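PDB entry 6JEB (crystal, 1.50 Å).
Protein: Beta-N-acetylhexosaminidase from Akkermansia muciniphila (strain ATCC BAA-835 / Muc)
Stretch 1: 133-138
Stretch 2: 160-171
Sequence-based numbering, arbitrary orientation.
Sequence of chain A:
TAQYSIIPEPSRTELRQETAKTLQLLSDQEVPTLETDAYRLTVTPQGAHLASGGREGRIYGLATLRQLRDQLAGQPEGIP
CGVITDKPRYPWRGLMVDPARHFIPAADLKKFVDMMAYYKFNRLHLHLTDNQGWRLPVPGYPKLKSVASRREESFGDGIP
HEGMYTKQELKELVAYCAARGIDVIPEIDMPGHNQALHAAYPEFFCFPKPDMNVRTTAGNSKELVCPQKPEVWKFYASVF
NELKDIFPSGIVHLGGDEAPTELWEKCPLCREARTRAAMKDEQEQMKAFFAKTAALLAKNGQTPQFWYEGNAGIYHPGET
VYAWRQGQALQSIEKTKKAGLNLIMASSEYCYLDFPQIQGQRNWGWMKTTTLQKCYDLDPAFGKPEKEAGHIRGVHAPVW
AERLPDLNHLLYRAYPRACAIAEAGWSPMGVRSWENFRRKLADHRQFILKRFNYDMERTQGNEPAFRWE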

ATOM      1  N   GLY A 133       9.731   2.648 -15.288  1.00 10.96           N
ATOM      2  CA  GLY A 133      10.936   2.452 -14.513  1.00 11.09           C
ATOM      3  C   GLY A 133      10.942   1.141 -13.758  1.00 10.60           C
ATOM      4  O   GLY A 133       9.889   0.528 -13.533  1.00 12.91           O
ATOM      5  N   TRP A 134      12.141   0.713 -13.367  1.00 11.53           N
ATOM      6  CA  TRP A 134      12.368  -0.524 -12.630  1.00 11.74           C
ATOM      7  C   TRP A 134      13.373  -0.183 -11.540  1.00 11.79           C
ATOM      8  O   TRP A 134      14.466   0.297 -11.853  1.00 12.81           O
ATOM      9  CB  TRP A 134      12.940  -1.594 -13.575  1.00 11.51           C
ATOM     10  CG  TRP A 134      13.223  -2.900 -12.892  1.00 11.16           C
ATOM     11  CD1 TRP A 134      14.204  -3.146 -11.969  1.00 11.66           C
ATOM     12  CD2 TRP A 134      12.496  -4.130 -13.044  1.00 12.12           C
ATOM     13  NE1 TRP A 134      14.125  -4.451 -11.536  1.00 11.61           N
ATOM     14  CE2 TRP A 134      13.095  -5.078 -12.191  1.00 12.61           C
ATOM     15  CE3 TRP A 134      11.410  -4.525 -13.839  1.00 12.02           C
ATOM     16  CZ2 TRP A 134      12.634  -6.395 -12.088  1.00 12.70           C
ATOM     17  CZ3 TRP A 134      10.948  -5.837 -13.729  1.00 12.44           C
ATOM     18  CH2 TRP A 134      11.568  -6.752 -12.866  1.00 12.70           C
ATOM     19  N   ARG A 135      13.019  -0.428 -10.268  1.00 10.79           N
ATOM     20  CA  ARG A 135      13.788   0.095  -9.140  1.00 11.20           C
ATOM     21  C   ARG A 135      14.502  -0.962  -8.297  1.00 11.56           C
ATOM     22  O   ARG A 135      15.188  -0.590  -7.327  1.00 11.99           O
ATOM     23  CB  ARG A 135      12.899   0.954  -8.231  1.00 11.74           C
ATOM     24  CG  ARG A 135      12.092   2.018  -8.965  1.00 12.07           C
ATOM     25  CD  ARG A 135      12.988   2.979  -9.765  1.00 12.02           C
ATOM     26  NE  ARG A 135      12.148   3.915 -10.500  1.00 11.96           N
ATOM     27  CZ  ARG A 135      12.520   4.565 -11.600  1.00 11.06           C
ATOM     28  NH1 ARG A 135      13.757   4.438 -12.075  1.00 12.28           N
ATOM     29  NH2 ARG A 135      11.647   5.350 -12.224  1.00 11.78           N
ATOM     30  N   LEU A 136      14.371  -2.255  -8.626  1.00 12.22           N
ATOM     31  CA  LEU A 136      14.970  -3.322  -7.831  1.00 11.89           C
ATOM     32  C   LEU A 136      16.235  -3.823  -8.505  1.00 12.12           C
ATOM     33  O   LEU A 136      16.152  -4.354  -9.623  1.00 12.67           O
ATOM     34  CB  LEU A 136      13.988  -4.481  -7.690  1.00 11.97           C
ATOM     35  CG  LEU A 136      14.573  -5.672  -6.926  1.00 12.63           C
ATOM     36  CD1 LEU A 136      14.507  -5.465  -5.406  1.00 14.42           C
ATOM     37  CD2 LEU A 136      13.886  -6.981  -7.319  1.00 14.25           C
ATOM     38  N   PRO A 137      17.403  -3.731  -7.872  1.00 12.41           N
ATOM     39  CA  PRO A 137      18.607  -4.314  -8.478  1.00 12.78           C
ATOM     40  C   PRO A 137      18.571  -5.833  -8.378  1.00 12.52           C
ATOM     41  O   PRO A 137      18.113  -6.398  -7.381  1.00 14.35           O
ATOM     42  CB  PRO A 137      19.741  -3.728  -7.629  1.00 14.36           C
ATOM     43  CG  PRO A 137      19.108  -3.553  -6.271  1.00 14.47           C
ATOM     44  CD  PRO A 137      17.679  -3.131  -6.551  1.00 12.99           C
ATOM     45  N   VAL A 138      19.034  -6.497  -9.435  1.00 12.97           N
ATOM     46  CA  VAL A 138      19.077  -7.959  -9.456  1.00 12.74           C
ATOM     47  C   VAL A 138      20.439  -8.398  -9.971  1.00 14.30           C
ATOM     48  O   VAL A 138      20.753  -8.166 -11.151  1.00 15.36           O
ATOM     49  CB  VAL A 138      17.954  -8.567 -10.319  1.00 13.42           C
ATOM     50  CG1 VAL A 138      17.979 -10.086 -10.205  1.00 15.35           C
ATOM     51  CG2 VAL A 138      16.588  -8.027  -9.920  1.00 14.37           C
ATOM     52  N   PRO A 160      14.993  14.020 -17.947  1.00 13.35           N
ATOM     53  CA  PRO A 160      15.229  12.605 -17.635  1.00 13.45           C
ATOM     54  C   PRO A 160      14.913  12.297 -16.181  1.00 13.59           C
ATOM     55  O   PRO A 160      15.050  13.143 -15.292  1.00 14.66           O
ATOM     56  CB  PRO A 160      16.723  12.420 -17.924  1.00 14.80           C
ATOM     57  CG  PRO A 160      17.056  13.521 -18.909  1.00 14.81           C
ATOM     58  CD  PRO A 160      16.194  14.680 -18.487  1.00 14.56           C
ATOM     59  N   HIS A 161      14.469  11.069 -15.946  1.00 13.10           N
ATOM     60  CA  HIS A 161      14.192  10.611 -14.594  1.00 12.92           C
ATOM     61  C   HIS A 161      14.797   9.231 -14.415  1.00 12.42           C
ATOM     62  O   HIS A 161      14.589   8.349 -15.254  1.00 15.00           O
ATOM     63  CB  HIS A 161      12.692  10.541 -14.306  1.00 13.76           C
ATOM     64  CG  HIS A 161      12.398  10.179 -12.887  1.00 13.03           C
ATOM     65  ND1 HIS A 161      12.604  11.060 -11.848  1.00 16.94           N
ATOM     66  CD2 HIS A 161      11.993   9.016 -12.322  1.00 13.90           C
ATOM     67  CE1 HIS A 161      12.300  10.466 -10.706  1.00 16.91           C
ATOM     68  NE2 HIS A 161      11.935   9.224 -10.966  1.00 14.90           N
ATOM     69  N   GLU A 162      15.553   9.046 -13.335  1.00 12.33           N
ATOM     70  CA  GLU A 162      16.147   7.744 -13.076  1.00 13.27           C
ATOM     71  C   GLU A 162      16.216   7.498 -11.582  1.00 12.45           C
ATOM     72  O   GLU A 162      15.965   8.387 -10.758  1.00 14.75           O
ATOM     73  CB  GLU A 162      17.553   7.601 -13.683  1.00 14.76           C
ATOM     74  CG  GLU A 162      18.661   8.284 -12.897  1.00 15.15           C
ATOM     75  CD  GLU A 162      20.060   7.837 -13.337  1.00 15.37           C
ATOM     76  OE1 GLU A 162      20.292   6.612 -13.488  1.00 15.93           O
ATOM     77  OE2 GLU A 162      20.936   8.708 -13.534  1.00 17.14           O
ATOM     78  N   GLY A 163      16.557   6.263 -11.244  1.00 12.49           N
ATOM     79  CA  GLY A 163      16.827   5.907  -9.871  1.00 12.39           C
ATOM     80  C   GLY A 163      16.721   4.414  -9.672  1.00 11.91           C
ATOM     81  O   GLY A 163      15.914   3.745 -10.328  1.00 12.61           O
ATOM     82  N   MET A 164      17.533   3.871  -8.777  1.00 12.23           N
ATOM     83  CA  MET A 164      17.409   2.464  -8.418  1.00 11.85           C
ATOM     84  C   MET A 164      17.900   2.321  -6.988  1.00 12.05           C
ATOM     85  O   MET A 164      18.925   2.908  -6.631  1.00 13.94           O
ATOM     86  CB  MET A 164      18.238   1.588  -9.367  1.00 13.27           C
ATOM     87  CG  MET A 164      18.160   0.101  -9.027  1.00 15.69           C
ATOM     88  SD  MET A 164      18.997  -0.964 -10.213  1.00 15.74           S
ATOM     89  CE  MET A 164      17.612  -1.540 -11.206  1.00 15.93           C
ATOM     90  N   TYR A 165      17.159   1.571  -6.166  1.00 11.93           N
ATOM     91  CA  TYR A 165      17.600   1.320  -4.802  1.00 12.11           C
ATOM     92  C   TYR A 165      18.816   0.404  -4.813  1.00 12.46           C
ATOM     93  O   TYR A 165      18.998  -0.404  -5.723  1.00 14.16           O
ATOM     94  CB  TYR A 165      16.468   0.676  -3.985  1.00 12.47           C
ATOM     95  CG  TYR A 165      15.307   1.625  -3.856  1.00 11.40           C
ATOM     96  CD1 TYR A 165      15.419   2.780  -3.085  1.00 12.86           C
ATOM     97  CD2 TYR A 165      14.119   1.402  -4.544  1.00 12.35           C
ATOM     98  CE1 TYR A 165      14.378   3.681  -2.999  1.00 12.12           C
ATOM     99  CE2 TYR A 165      13.070   2.293  -4.460  1.00 13.28           C
ATOM    100  CZ  TYR A 165      13.205   3.433  -3.691  1.00 13.38           C
ATOM    101  OH  TYR A 165      12.163   4.328  -3.620  1.00 14.65           O
ATOM    102  N   THR A 166      19.668   0.551  -3.805  1.00 13.93           N
ATOM    103  CA  THR A 166      20.668  -0.478  -3.563  1.00 13.55           C
ATOM    104  C   THR A 166      20.077  -1.537  -2.640  1.00 13.14           C
ATOM    105  O   THR A 166      19.106  -1.293  -1.916  1.00 14.02           O
ATOM    106  CB  THR A 166      21.921   0.102  -2.906  1.00 14.73           C
ATOM    107  OG1 THR A 166      21.602   0.531  -1.575  1.00 15.91           O
ATOM    108  CG2 THR A 166      22.454   1.283  -3.701  1.00 15.94           C
ATOM    109  N   LYS A 167      20.682  -2.728  -2.668  1.00 13.98           N
ATOM    110  CA  LYS A 167      20.269  -3.778  -1.743  1.00 14.58           C
ATOM    111  C   LYS A 167      20.398  -3.309  -0.298  1.00 14.16           C
ATOM    112  O   LYS A 167      19.525  -3.580   0.533  1.00 15.63           O
ATOM    113  CB  LYS A 167      21.091  -5.048  -1.986  1.00 17.75           C
ATOM    114  CG  LYS A 167      20.729  -6.221  -1.079  1.00 20.33           C
ATOM    115  CD  LYS A 167      21.467  -7.480  -1.519  1.00 23.87           C
ATOM    116  CE  LYS A 167      20.565  -8.689  -1.493  1.00 25.55           C
ATOM    117  NZ  LYS A 167      21.237  -9.920  -2.018  1.00 24.80           N
ATOM    118  N   GLN A 168      21.474  -2.580   0.009  1.00 15.26           N
ATOM    119  CA  GLN A 168      21.667  -2.064   1.360  1.00 17.15           C
ATOM    120  C   GLN A 168      20.569  -1.072   1.746  1.00 14.93           C
ATOM    121  O   GLN A 168      20.092  -1.079   2.890  1.00 16.11           O
ATOM    122  CB  GLN A 168      23.052  -1.428   1.454  1.00 20.32           C
ATOM    123  CG  GLN A 168      23.507  -1.100   2.853  1.00 25.24           C
ATOM    124  CD  GLN A 168      24.979  -0.718   2.894  1.00 26.97           C
ATOM    125  OE1 GLN A 168      25.857  -1.584   2.950  1.00 31.68           O
ATOM    126  NE2 GLN A 168      25.258   0.581   2.850  1.00 27.97           N
ATOM    127  N   GLU A 169      20.145  -0.218   0.808  1.00 14.17           N
ATOM    128  CA  GLU A 169      19.037   0.691   1.097  1.00 13.82           C
ATOM    129  C   GLU A 169      17.746  -0.067   1.378  1.00 12.42           C
ATOM    130  O   GLU A 169      16.971   0.320   2.259  1.00 13.17           O
ATOM    131  CB  GLU A 169      18.822   1.668  -0.058  1.00 14.82           C
ATOM    132  CG  GLU A 169      19.812   2.810  -0.111  1.00 16.20           C
ATOM    133  CD  GLU A 169      19.602   3.669  -1.348  1.00 17.97           C
ATOM    134  OE1 GLU A 169      19.194   3.108  -2.394  1.00 16.65           O
ATOM    135  OE2 GLU A 169      19.835   4.902  -1.274  1.00 22.49           O
ATOM    136  N   LEU A 170      17.464  -1.120   0.605  1.00 12.33           N
ATOM    137  CA  LEU A 170      16.227  -1.859   0.838  1.00 12.24           C
ATOM    138  C   LEU A 170      16.268  -2.603   2.170  1.00 11.72           C
ATOM    139  O   LEU A 170      15.253  -2.668   2.879  1.00 13.18           O
ATOM    140  CB  LEU A 170      15.930  -2.786  -0.337  1.00 12.23           C
ATOM    141  CG  LEU A 170      15.620  -2.040  -1.638  1.00 13.03           C
ATOM    142  CD1 LEU A 170      15.504  -3.008  -2.803  1.00 14.88           C
ATOM    143  CD2 LEU A 170      14.346  -1.205  -1.516  1.00 13.66           C
ATOM    144  N   LYS A 171      17.436  -3.146   2.543  1.00 12.66           N
ATOM    145  CA  LYS A 171      17.550  -3.785   3.851  1.00 12.36           C
ATOM    146  C   LYS A 171      17.430  -2.763   4.975  1.00 13.01           C
ATOM    147  O   LYS A 171      16.853  -3.061   6.032  1.00 13.79           O
ATOM    148  CB  LYS A 171      18.845  -4.597   3.954  1.00 13.55           C
ATOM    149  CG  LYS A 171      18.853  -5.821   3.035  1.00 15.15           C
ATOM    150  CD  LYS A 171      20.065  -6.714   3.248  1.00 17.05           C
ATOM    151  CE  LYS A 171      19.916  -8.012   2.458  1.00 22.31           C
ATOM    152  NZ  LYS A 171      20.980  -9.028   2.741  1.00 27.21           N
TER
HETATM  153  O   HOH W   1      12.881   5.947 -14.754  1.00 14.49           O

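Met-164 and Pro-137 lie at the apolar centre of a contact that buries 469 Å² between the two stretches, both sides summed. The Met-164 side chain leaves its backbone sideways, with chi1 and chi2 both t, and this extended form carries its end over stretch 1. There Met-164 SD lies 3.9 Å from Pro-137 CB, while Met-164 CE lies 3.8 Å from Trp-134 CD1, at the edge of the indole and near its plane. Met-164 CE also comes within 3.5 Å of Leu-136 O; that carbonyl is engaged within its own stretch by Trp-134 NE1, which donates to Leu-136 O at 2.8 Å. An unbranched, flexible thioether suits this place, since a single side chain reaches both the indole and the proline ring.

Pro-137 points toward stretch 2, and its compact ring packs closely on backbone: Pro-137 CD is 3.1 Å from Tyr-165 O, and Pro-137 CG is 4.0 Å from Lys-167 N at the start of the helix. Beside it, Leu-170 reaches back from the first turn of that helix, Leu-170 CD1 lying 3.7 Å from Leu-136 CD1 and 4.3 Å from Pro-137 CD. The CA-to-CB bond of Leu-136 points away from stretch 2, yet the end of the side chain returns to make this contact. Thr-166 caps the helix that presents Leu-170: Glu-169 N donates to Thr-166 OG1 at 2.9 Å, and Thr-166 N donates in return to Glu-169 OE1 at 3.0 Å.

Next to this apolar group the backbones meet directly. The CA atoms of Arg-135 and Met-164 are 4.4 Å apart, and Tyr-165 N donates to Arg-135 O at 3.1 Å. The Tyr-165 ring touches the aliphatic base of the arginine, with Tyr-165 CD2 3.9 Å from Arg-135 CB.

Arg-135 then extends to the polar edge. Its chi1 and chi2 are both m and its chi3 is t, bringing the guanidinium to stretch 2, where Arg-135 NH1 donates to Gly-163 O at 2.9 Å, with the acceptor near the guanidinium plane. Glycine suits position 163 because, at its phi/psi of 160/147, a CB would be jammed against the preceding carbonyl oxygen. Farther out, Arg-135 NH2 lies 3.7 Å from His-161 CD2, at the edge of the imidazole. Water 1 sits between the two residues, accepting from Arg-135 NH2 at 2.9 Å, with its oxygen 3.0 Å from His-161 O. Trp-134 O, by contrast, is buried by the contact without a polar partner in the model.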